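Local structure of oxidized polyvinyl alcohol hydrolase (Pseudomonas sp. VM15C, 3WWC) at residues E26-Y31 and V157-T162; G36-F41 and R48-Y53; P63-M68 and Y95-P100. The protein hydrolyses beta-diketones such as 4,6-nonanedione and carries out the second step in the degradation of polyvinyl alcohol, cleaving the oxidized polymer. The protein carries 1 engineered substitution. All blocks are in the same frame, centred on the assembly; numbering follows the deposited sequence.

Contact 1 of 3, residues E26-Y31 and V157-T162; sequences ECPAGY and VQCVGT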
loop_
_atom_site.group_PDB
_atom_site.type_symbol
_atom_site.label_atom_id
_atom_site.label_comp_id
_atom_site.label_asym_id
_atom_site.label_seq_id
_atom_site.Cartn_x
_atom_site.Cartn_y
_atom_site.Cartn_z
ATOM N N GLU A 26 -1.538 -4.091 -22.508
ATOM C CA GLU A 26 -2.139 -3.187 -23.487
ATOM C C GLU A 26 -2.012 -1.751 -23.005
ATOM O O GLU A 26 -1.966 -1.502 -21.800
ATOM C CB GLU A 26 -3.606 -3.534 -23.652
ATOM C CG GLU A 26 -4.458 -3.288 -22.425
ATOM C CD GLU A 26 -5.786 -4.004 -22.553
ATOM O OE1 GLU A 26 -6.377 -3.934 -23.672
ATOM O OE2 GLU A 26 -6.229 -4.638 -21.561
ATOM N N CYS A 27 -1.928 -0.811 -23.940
ATOM C CA CYS A 27 -1.854 0.607 -23.573
ATOM C C CYS A 27 -2.972 1.370 -24.229
ATOM O O CYS A 27 -3.566 0.889 -25.198
ATOM C CB CYS A 27 -0.589 1.277 -24.070
ATOM S SG CYS A 27 0.974 0.849 -23.244
ATOM N N PRO A 28 -3.342 2.532 -23.660
ATOM C CA PRO A 28 -4.391 3.335 -24.299
ATOM C C PRO A 28 -3.790 3.613 -25.667
ATOM O O PRO A 28 -2.579 3.807 -25.815
ATOM C CB PRO A 28 -4.410 4.600 -23.456
ATOM C CG PRO A 28 -4.024 4.087 -22.084
ATOM C CD PRO A 28 -2.954 3.099 -22.343
ATOM N N ALA A 29 -4.631 3.660 -26.686
ATOM C CA ALA A 29 -4.126 3.847 -28.043
ATOM C C ALA A 29 -3.179 4.975 -28.253
ATOM O O ALA A 29 -3.482 6.147 -27.919
ATOM C CB ALA A 29 -5.285 4.000 -29.010
ATOM N N GLY A 30 -2.040 4.627 -28.823
ATOM C CA GLY A 30 -1.045 5.615 -29.149
ATOM C C GLY A 30 -0.134 6.015 -28.009
ATOM O O GLY A 30 0.766 6.844 -28.222
ATOM N N TYR A 31 -0.339 5.454 -26.815
ATOM C CA TYR A 31 0.531 5.839 -25.707
ATOM C C TYR A 31 1.896 5.203 -25.852
ATOM O O TYR A 31 2.013 3.998 -26.031
ATOM C CB TYR A 31 -0.113 5.470 -24.339
ATOM C CG TYR A 31 0.548 6.226 -23.175
ATOM C CD1 TYR A 31 1.613 5.644 -22.461
ATOM C CD2 TYR A 31 0.180 7.530 -22.884
ATOM C CE1 TYR A 31 2.305 6.347 -21.475
ATOM C CE2 TYR A 31 0.876 8.257 -21.908
ATOM C CZ TYR A 31 1.920 7.655 -21.225
ATOM O OH TYR A 31 2.627 8.412 -20.314
ATOM N N VAL A 157 0.396 -0.712 -15.057
ATOM C CA VAL A 157 1.259 -1.890 -15.138
ATOM C C VAL A 157 0.962 -2.640 -16.461
ATOM O O VAL A 157 1.902 -3.085 -17.125
ATOM C CB VAL A 157 1.010 -2.809 -13.924
ATOM C CG1 VAL A 157 1.748 -4.143 -14.119
ATOM C CG2 VAL A 157 1.579 -2.134 -12.664
ATOM N N GLN A 158 -0.312 -2.740 -16.862
ATOM C CA GLN A 158 -0.621 -3.444 -18.134
ATOM C C GLN A 158 0.021 -2.718 -19.318
ATOM O O GLN A 158 0.507 -3.355 -20.256
ATOM C CB GLN A 158 -2.133 -3.556 -18.312
ATOM C CG GLN A 158 -2.716 -4.613 -17.399
ATOM C CD GLN A 158 -4.216 -4.659 -17.437
ATOM O OE1 GLN A 158 -4.813 -5.704 -17.136
ATOM N NE2 GLN A 158 -4.835 -3.552 -17.746
ATOM N N CYS A 159 0.129 -1.402 -19.239
ATOM C CA CYS A 159 0.760 -0.642 -20.312
ATOM C C CYS A 159 2.284 -0.800 -20.325
ATOM O O CYS A 159 2.925 -1.058 -21.398
ATOM C CB CYS A 159 0.370 0.836 -20.138
ATOM S SG CYS A 159 1.098 1.890 -21.424
ATOM N N VAL A 160 2.931 -0.695 -19.160
ATOM C CA VAL A 160 4.391 -0.825 -19.109
ATOM C C VAL A 160 4.791 -2.222 -19.630
ATOM O O VAL A 160 5.830 -2.366 -20.247
ATOM C CB VAL A 160 4.901 -0.594 -17.649
ATOM C CG1 VAL A 160 6.389 -0.858 -17.539
ATOM C CG2 VAL A 160 4.602 0.837 -17.249
ATOM N N GLY A 161 3.951 -3.219 -19.369
ATOM C CA GLY A 161 4.245 -4.591 -19.785
ATOM C C GLY A 161 4.258 -4.782 -21.287
ATOM O O GLY A 161 4.601 -5.867 -21.721
ATOM N N THR A 162 3.828 -3.781 -22.051
ATOM C CA THR A 162 3.921 -3.905 -23.512
ATOM C C THR A 162 5.333 -3.504 -23.929
ATOM O O THR A 162 5.748 -3.800 -25.063
ATOM C CB THR A 162 2.873 -3.011 -24.270
ATOM O OG1 THR A 162 3.202 -1.626 -24.070
ATOM C CG2 THR A 162 1.452 -3.325 -23.847
#
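Cys27 and Cys159 are joined by a disulfide that ties the loop 26-31 to helix 148-160. From the Cys27 side, CB lies 3.2 Å from Cys159 SG, and SG completes the covalent link at 2.1 Å with a bridge torsion of 91°, close to the relaxed right angle. The same Cys27 SG also passes 3.4 Å from OG1 of Thr162. That hydroxyl is turned in between its own backbone N and carbonyl carbon (chi1 68°) and donates to Cys159 O, which takes the backbone N-H of Thr162 as well; two bonds thus grip the one carbonyl oxygen. The methyl CG2 of Thr162 is left to pack 3.4 Å from the backbone N of Glu26. That N-H makes a weak, bent hydrogen bond to Gln158 O, while Glu26 O receives the CA-H of Cys159. On the far half of the bridge, Cys159 SG stands anti to its backbone N and meets CD1 of Tyr31 at 3.9 Å, an oblique sulfur-aromatic contact; the hydroxyl of this tyrosine bonds to Val39 O in strand 36-43. Val33 and Phe41 also pack against Cys159. With a single weak hydrogen bond between the two backbones, the covalent bridge is probably the main tie between this loop and the helix, and an intact disulfide at the surface is consistent with a protein made with a signal peptide and exported to an oxidizing compartment.

Contact 2 of 3, residues G36-F41 and R48-Y53; sequences GLNVDF and RAFIVY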
loop_
_atom_site.group_PDB
_atom_site.type_symbol
_atom_site.label_atom_id
_atom_site.label_comp_id
_atom_site.label_asym_id
_atom_site.label_seq_id
_atom_site.Cartn_x
_atom_site.Cartn_y
_atom_site.Cartn_z
ATOM N N GLY A 36 11.826 6.083 -17.339
ATOM C CA GLY A 36 11.768 7.368 -16.682
ATOM C C GLY A 36 10.354 7.901 -16.510
ATOM O O GLY A 36 9.410 7.122 -16.355
ATOM N N LEU A 37 10.196 9.214 -16.579
ATOM C CA LEU A 37 8.900 9.832 -16.371
ATOM C C LEU A 37 7.942 9.719 -17.544
ATOM O O LEU A 37 8.344 10.036 -18.693
ATOM C CB LEU A 37 9.084 11.310 -16.037
ATOM C CG LEU A 37 7.787 12.065 -15.761
ATOM C CD1 LEU A 37 7.098 11.579 -14.489
ATOM C CD2 LEU A 37 8.168 13.550 -15.560
ATOM N N ASN A 38 6.718 9.219 -17.288
ATOM C CA ASN A 38 5.654 9.097 -18.313
ATOM C C ASN A 38 4.559 10.028 -17.870
ATOM O O ASN A 38 4.150 9.982 -16.711
ATOM C CB ASN A 38 5.120 7.656 -18.297
ATOM C CG ASN A 38 6.124 6.680 -18.881
ATOM O OD1 ASN A 38 6.019 6.338 -20.056
ATOM N ND2 ASN A 38 7.121 6.270 -18.098
ATOM N N VAL A 39 4.063 10.881 -18.759
ATOM C CA VAL A 39 3.033 11.839 -18.392
ATOM C C VAL A 39 1.824 11.728 -19.300
ATOM O O VAL A 39 1.876 10.992 -20.303
ATOM C CB VAL A 39 3.552 13.322 -18.449
ATOM C CG1 VAL A 39 4.753 13.488 -17.517
ATOM C CG2 VAL A 39 3.959 13.675 -19.877
ATOM N N ASP A 40 0.753 12.436 -18.969
ATOM C CA ASP A 40 -0.498 12.432 -19.745
ATOM C C ASP A 40 -1.079 11.062 -20.070
ATOM O O ASP A 40 -1.672 10.822 -21.155
ATOM C CB ASP A 40 -0.296 13.254 -21.030
ATOM C CG ASP A 40 0.003 14.692 -20.715
ATOM O OD1 ASP A 40 -0.553 15.190 -19.713
ATOM O OD2 ASP A 40 0.768 15.316 -21.473
ATOM N N PHE A 41 -0.956 10.144 -19.109
ATOM C CA PHE A 41 -1.518 8.801 -19.310
ATOM C C PHE A 41 -2.996 8.967 -19.018
ATOM O O PHE A 41 -3.397 9.325 -17.902
ATOM C CB PHE A 41 -0.887 7.841 -18.312
ATOM C CG PHE A 41 -1.386 6.439 -18.454
ATOM C CD1 PHE A 41 -0.779 5.588 -19.360
ATOM C CD2 PHE A 41 -2.444 5.985 -17.677
ATOM C CE1 PHE A 41 -1.212 4.273 -19.483
ATOM C CE2 PHE A 41 -2.901 4.661 -17.791
ATOM C CZ PHE A 41 -2.278 3.806 -18.692
ATOM N N ARG A 48 -2.628 11.109 -15.886
ATOM C CA ARG A 48 -1.745 10.648 -14.833
ATOM C C ARG A 48 -0.289 10.504 -15.246
ATOM O O ARG A 48 0.043 10.468 -16.433
ATOM C CB ARG A 48 -2.266 9.284 -14.328
ATOM C CG ARG A 48 -3.698 9.269 -13.940
ATOM C CD ARG A 48 -4.014 10.198 -12.751
ATOM N NE ARG A 48 -3.201 9.936 -11.558
ATOM C CZ ARG A 48 -3.623 9.190 -10.543
ATOM N NH1 ARG A 48 -4.849 8.634 -10.551
ATOM N NH2 ARG A 48 -2.793 8.986 -9.525
ATOM N N ALA A 49 0.599 10.380 -14.260
ATOM C CA ALA A 49 1.999 10.215 -14.540
ATOM C C ALA A 49 2.566 9.119 -13.674
ATOM O O ALA A 49 2.021 8.803 -12.599
ATOM C CB ALA A 49 2.787 11.523 -14.265
ATOM N N PHE A 50 3.676 8.567 -14.128
ATOM C CA PHE A 50 4.357 7.517 -13.379
ATOM C C PHE A 50 5.766 7.389 -13.897
ATOM O O PHE A 50 6.079 7.855 -15.009
ATOM C CB PHE A 50 3.615 6.174 -13.498
ATOM C CG PHE A 50 3.413 5.669 -14.924
ATOM C CD1 PHE A 50 2.278 6.052 -15.642
ATOM C CD2 PHE A 50 4.362 4.834 -15.532
ATOM C CE1 PHE A 50 2.075 5.594 -16.976
ATOM C CE2 PHE A 50 4.178 4.381 -16.852
ATOM C CZ PHE A 50 3.035 4.751 -17.571
ATOM N N ILE A 51 6.641 6.792 -13.096
ATOM C CA ILE A 51 8.056 6.694 -13.452
ATOM C C ILE A 51 8.446 5.234 -13.516
ATOM O O ILE A 51 8.136 4.438 -12.609
ATOM C CB ILE A 51 8.909 7.431 -12.404
ATOM C CG1 ILE A 51 8.496 8.912 -12.354
ATOM C CG2 ILE A 51 10.408 7.359 -12.749
ATOM C CD1 ILE A 51 9.153 9.731 -11.190
ATOM N N VAL A 52 9.217 4.884 -14.537
ATOM C CA VAL A 52 9.633 3.509 -14.719
ATOM C C VAL A 52 11.134 3.356 -14.616
ATOM O O VAL A 52 11.904 4.070 -15.295
ATOM C CB VAL A 52 9.219 2.966 -16.128
ATOM C CG1 VAL A 52 9.771 1.506 -16.339
ATOM C CG2 VAL A 52 7.715 3.012 -16.316
ATOM N N TYR A 53 11.579 2.430 -13.762
ATOM C CA TYR A 53 13.012 2.087 -13.691
ATOM C C TYR A 53 13.049 0.584 -14.066
ATOM O O TYR A 53 12.721 -0.298 -13.244
ATOM C CB TYR A 53 13.576 2.292 -12.262
ATOM C CG TYR A 53 13.783 3.729 -11.781
ATOM C CD1 TYR A 53 12.720 4.500 -11.283
ATOM C CD2 TYR A 53 15.056 4.315 -11.799
ATOM C CE1 TYR A 53 12.951 5.809 -10.833
ATOM C CE2 TYR A 53 15.277 5.608 -11.348
ATOM C CZ TYR A 53 14.218 6.346 -10.871
ATOM O OH TYR A 53 14.451 7.650 -10.401
#
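The first torsions of Phe50 and Asn38 bring ring and side chain together: Phe50 CG sits between its backbone N and carbonyl carbon (chi1 57°), while Asn38 CG lies anti to the carbonyl carbon; rotation about the next bond then turns the amide nearly flat to the ring. They belong to a beta hairpin, strands 36-43 and 46-53, which forms one edge of the central sheet of the alpha/beta-hydrolase fold. Gly36 with Val52, Asn38 with Phe50 and Phe41 with Arg48 are hydrogen-bonded pairs, each with two backbone bonds; Leu37 and Ile51 form a non-hydrogen-bonded pair. Between Asn38 and Phe41 the register slips by one residue at a G1 beta bulge, where two residues, Asp40 and Phe41, stand across from the single Arg48 and Asp40 takes positive backbone angles.

Amide and ring planes are 6° apart, with Asn38 CB 3.7 Å from the Phe50 ring centroid in a CH-pi contact and Asn38 CG 3.6 Å from Phe50 CE2. The amide oxygen accepts from Lys34 N, which helps fix its rotation. Phe50 also turns its edge toward the face of Phe41, the planes at 81°, with CE1 3.7 Å from Phe41 CD1. Helix 148-160 covers this side, Met156 and Val160 touching Phe50. An alanine in place of Phe50 would probably open a gap beneath that helix and leave the Asn38 amide and the Phe41 ring without their shared aromatic partner. Arg48 bends away at chi2 and chi3 to form a salt bridge with Asp149 of the same helix. On the opposite face of the hairpin, Leu37 CD1 rests 3.7 Å from Ile51 CG1.

Contact 3 of 3, residues P63-M68 and Y95-P100; sequences PVWVPM and YTVIAP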
loop_
_atom_site.group_PDB
_atom_site.type_symbol
_atom_site.label_atom_id
_atom_site.label_comp_id
_atom_site.label_asym_id
_atom_site.label_seq_id
_atom_site.Cartn_x
_atom_site.Cartn_y
_atom_site.Cartn_z
ATOM N N PRO A 63 10.067 -9.341 -11.968
ATOM C CA PRO A 63 9.045 -9.086 -10.945
ATOM C C PRO A 63 8.939 -7.528 -10.920
ATOM O O PRO A 63 9.881 -6.801 -11.307
ATOM C CB PRO A 63 9.663 -9.671 -9.671
ATOM C CG PRO A 63 11.218 -9.488 -9.903
ATOM C CD PRO A 63 11.337 -9.860 -11.394
ATOM N N VAL A 64 7.783 -7.071 -10.479
ATOM C CA VAL A 64 7.408 -5.652 -10.461
ATOM C C VAL A 64 7.195 -5.150 -9.082
ATOM O O VAL A 64 6.608 -5.837 -8.230
ATOM C CB VAL A 64 6.115 -5.467 -11.290
ATOM C CG1 VAL A 64 5.473 -4.084 -11.057
ATOM C CG2 VAL A 64 6.469 -5.617 -12.807
ATOM N N TRP A 65 7.680 -3.921 -8.863
ATOM C CA TRP A 65 7.490 -3.219 -7.595
ATOM C C TRP A 65 6.839 -1.875 -7.921
ATOM O O TRP A 65 7.401 -1.084 -8.707
ATOM C CB TRP A 65 8.856 -3.027 -6.931
ATOM C CG TRP A 65 8.874 -2.126 -5.688
ATOM C CD1 TRP A 65 9.807 -1.164 -5.410
ATOM C CD2 TRP A 65 8.018 -2.196 -4.514
ATOM N NE1 TRP A 65 9.596 -0.641 -4.153
ATOM C CE2 TRP A 65 8.507 -1.257 -3.583
ATOM C CE3 TRP A 65 6.888 -2.970 -4.170
ATOM C CZ2 TRP A 65 7.917 -1.059 -2.322
ATOM C CZ3 TRP A 65 6.298 -2.780 -2.919
ATOM C CH2 TRP A 65 6.810 -1.835 -2.011
ATOM N N VAL A 66 5.693 -1.587 -7.295
ATOM C CA VAL A 66 4.951 -0.335 -7.481
ATOM C C VAL A 66 4.943 0.348 -6.111
ATOM O O VAL A 66 4.063 0.106 -5.291
ATOM C CB VAL A 66 3.495 -0.650 -7.967
ATOM C CG1 VAL A 66 2.662 0.590 -8.064
ATOM C CG2 VAL A 66 3.580 -1.311 -9.338
ATOM N N PRO A 67 5.939 1.211 -5.854
ATOM C CA PRO A 67 6.032 1.907 -4.575
ATOM C C PRO A 67 5.243 3.196 -4.583
ATOM O O PRO A 67 5.215 3.941 -5.590
ATOM C CB PRO A 67 7.535 2.172 -4.458
ATOM C CG PRO A 67 7.944 2.427 -5.914
ATOM C CD PRO A 67 7.181 1.382 -6.654
ATOM N N MET A 68 4.615 3.465 -3.443
ATOM C CA MET A 68 3.819 4.692 -3.300
ATOM C C MET A 68 4.269 5.512 -2.128
ATOM O O MET A 68 4.440 4.989 -1.024
ATOM C CB MET A 68 2.351 4.335 -3.120
ATOM C CG MET A 68 1.821 3.712 -4.384
ATOM S SD MET A 68 0.111 3.104 -4.217
ATOM C CE MET A 68 0.344 1.710 -3.240
ATOM N N TYR A 95 14.150 -5.722 -10.095
ATOM C CA TYR A 95 12.726 -5.492 -10.170
ATOM C C TYR A 95 12.472 -4.334 -11.096
ATOM O O TYR A 95 13.259 -3.396 -11.107
ATOM C CB TYR A 95 12.106 -5.086 -8.793
ATOM C CG TYR A 95 12.138 -6.204 -7.781
ATOM C CD1 TYR A 95 13.338 -6.562 -7.165
ATOM C CD2 TYR A 95 11.012 -6.940 -7.517
ATOM C CE1 TYR A 95 13.407 -7.670 -6.306
ATOM C CE2 TYR A 95 11.059 -8.042 -6.651
ATOM C CZ TYR A 95 12.265 -8.393 -6.065
ATOM O OH TYR A 95 12.262 -9.498 -5.266
ATOM N N THR A 96 11.414 -4.430 -11.878
ATOM C CA THR A 96 11.034 -3.279 -12.692
ATOM C C THR A 96 10.122 -2.442 -11.770
ATOM O O THR A 96 9.078 -2.893 -11.277
ATOM C CB THR A 96 10.359 -3.696 -13.972
ATOM O OG1 THR A 96 11.394 -4.192 -14.842
ATOM C CG2 THR A 96 9.736 -2.505 -14.661
ATOM N N VAL A 97 10.596 -1.242 -11.477
ATOM C CA VAL A 97 9.919 -0.320 -10.553
ATOM C C VAL A 97 9.027 0.614 -11.363
ATOM O O VAL A 97 9.477 1.251 -12.314
ATOM C CB VAL A 97 10.970 0.469 -9.760
ATOM C CG1 VAL A 97 10.269 1.446 -8.798
ATOM C CG2 VAL A 97 11.836 -0.498 -8.943
ATOM N N ILE A 98 7.735 0.654 -11.018
ATOM C CA ILE A 98 6.745 1.460 -11.757
ATOM C C ILE A 98 6.044 2.240 -10.657
ATOM O O ILE A 98 5.204 1.694 -9.921
ATOM C CB ILE A 98 5.778 0.546 -12.503
ATOM C CG1 ILE A 98 6.543 -0.451 -13.400
ATOM C CG2 ILE A 98 4.852 1.428 -13.347
ATOM C CD1 ILE A 98 5.584 -1.473 -14.034
ATOM N N ALA A 99 6.386 3.540 -10.542
ATOM C CA ALA A 99 5.960 4.379 -9.416
ATOM C C ALA A 99 4.977 5.417 -9.836
ATOM O O ALA A 99 5.317 6.330 -10.600
ATOM C CB ALA A 99 7.223 5.076 -8.858
ATOM N N PRO A 100 3.760 5.337 -9.340
ATOM C CA PRO A 100 2.741 6.318 -9.726
ATOM C C PRO A 100 2.866 7.630 -8.996
ATOM O O PRO A 100 3.259 7.668 -7.839
ATOM C CB PRO A 100 1.420 5.629 -9.337
ATOM C CG PRO A 100 1.844 4.781 -8.076
ATOM C CD PRO A 100 3.213 4.248 -8.470
#
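Strands 63-68 and 96-100 run parallel at 27°, their axes 4.7 Å apart at closest approach, joined by the hydrogen bonds Thr96 N to Pro63 O (2.9 Å), Trp65 N to Thr96 O and Ile98 N to Trp65 O. At the start, Pro63 points CG at one face of the Tyr95 ring, off-centre toward the rim, a CH-pi contact 3.8 Å from the ring centroid. On one face of the sheet Val64 CG1 reaches Ile98 CD1 at 4.0 Å, and Val66 CG1 presses on Pro100 CD at 3.7 Å. All three Val66 side-chain carbons crowd Ile98 O, a buried carbonyl with no hydrogen-bond partner in the model; the CA-H of Val66 also approaches it. On the other face Trp65 and Val97 run alongside each other, Val97 CG2 at the indole edge, and Pro67 CG meets Val97 CG1 at 3.8 Å. Met68, ending strand 62-68, has its side chain about 9 Å from that of Ala177, by similarity the charge-relay position, changed here. The pair forms a beta-alpha-beta unit with helix 75-80, whose Leu79 covers Pro67, Val97 and Ala99. Helix 148-160 packs on the opposite face against Val66, Met68, Ile98 and Pro100, and strand 170-176 continues the sheet.

In the fold
From the N terminus, the loop 26-31 comes first, and its partner lies 126 residues on, so contact 1 closes a long loop in which both other contacts are nested. Contact 2 closes first, as a tight hairpin at the edge of the sheet; contact 3 follows in series, with helix 75-80 between its strands. Contacts 2 and 3 share the sheet: strand 46-53 pairs antiparallel with strand 96-100, with probable hydrogen bonds Tyr53 N to Val97 O and Ala99 N to Ile51 O. The chain then reaches helix 148-160, which returns across that sheet, Val160 touching Ile98, before contact 1 ties this part of the chain back to the N-terminal loop.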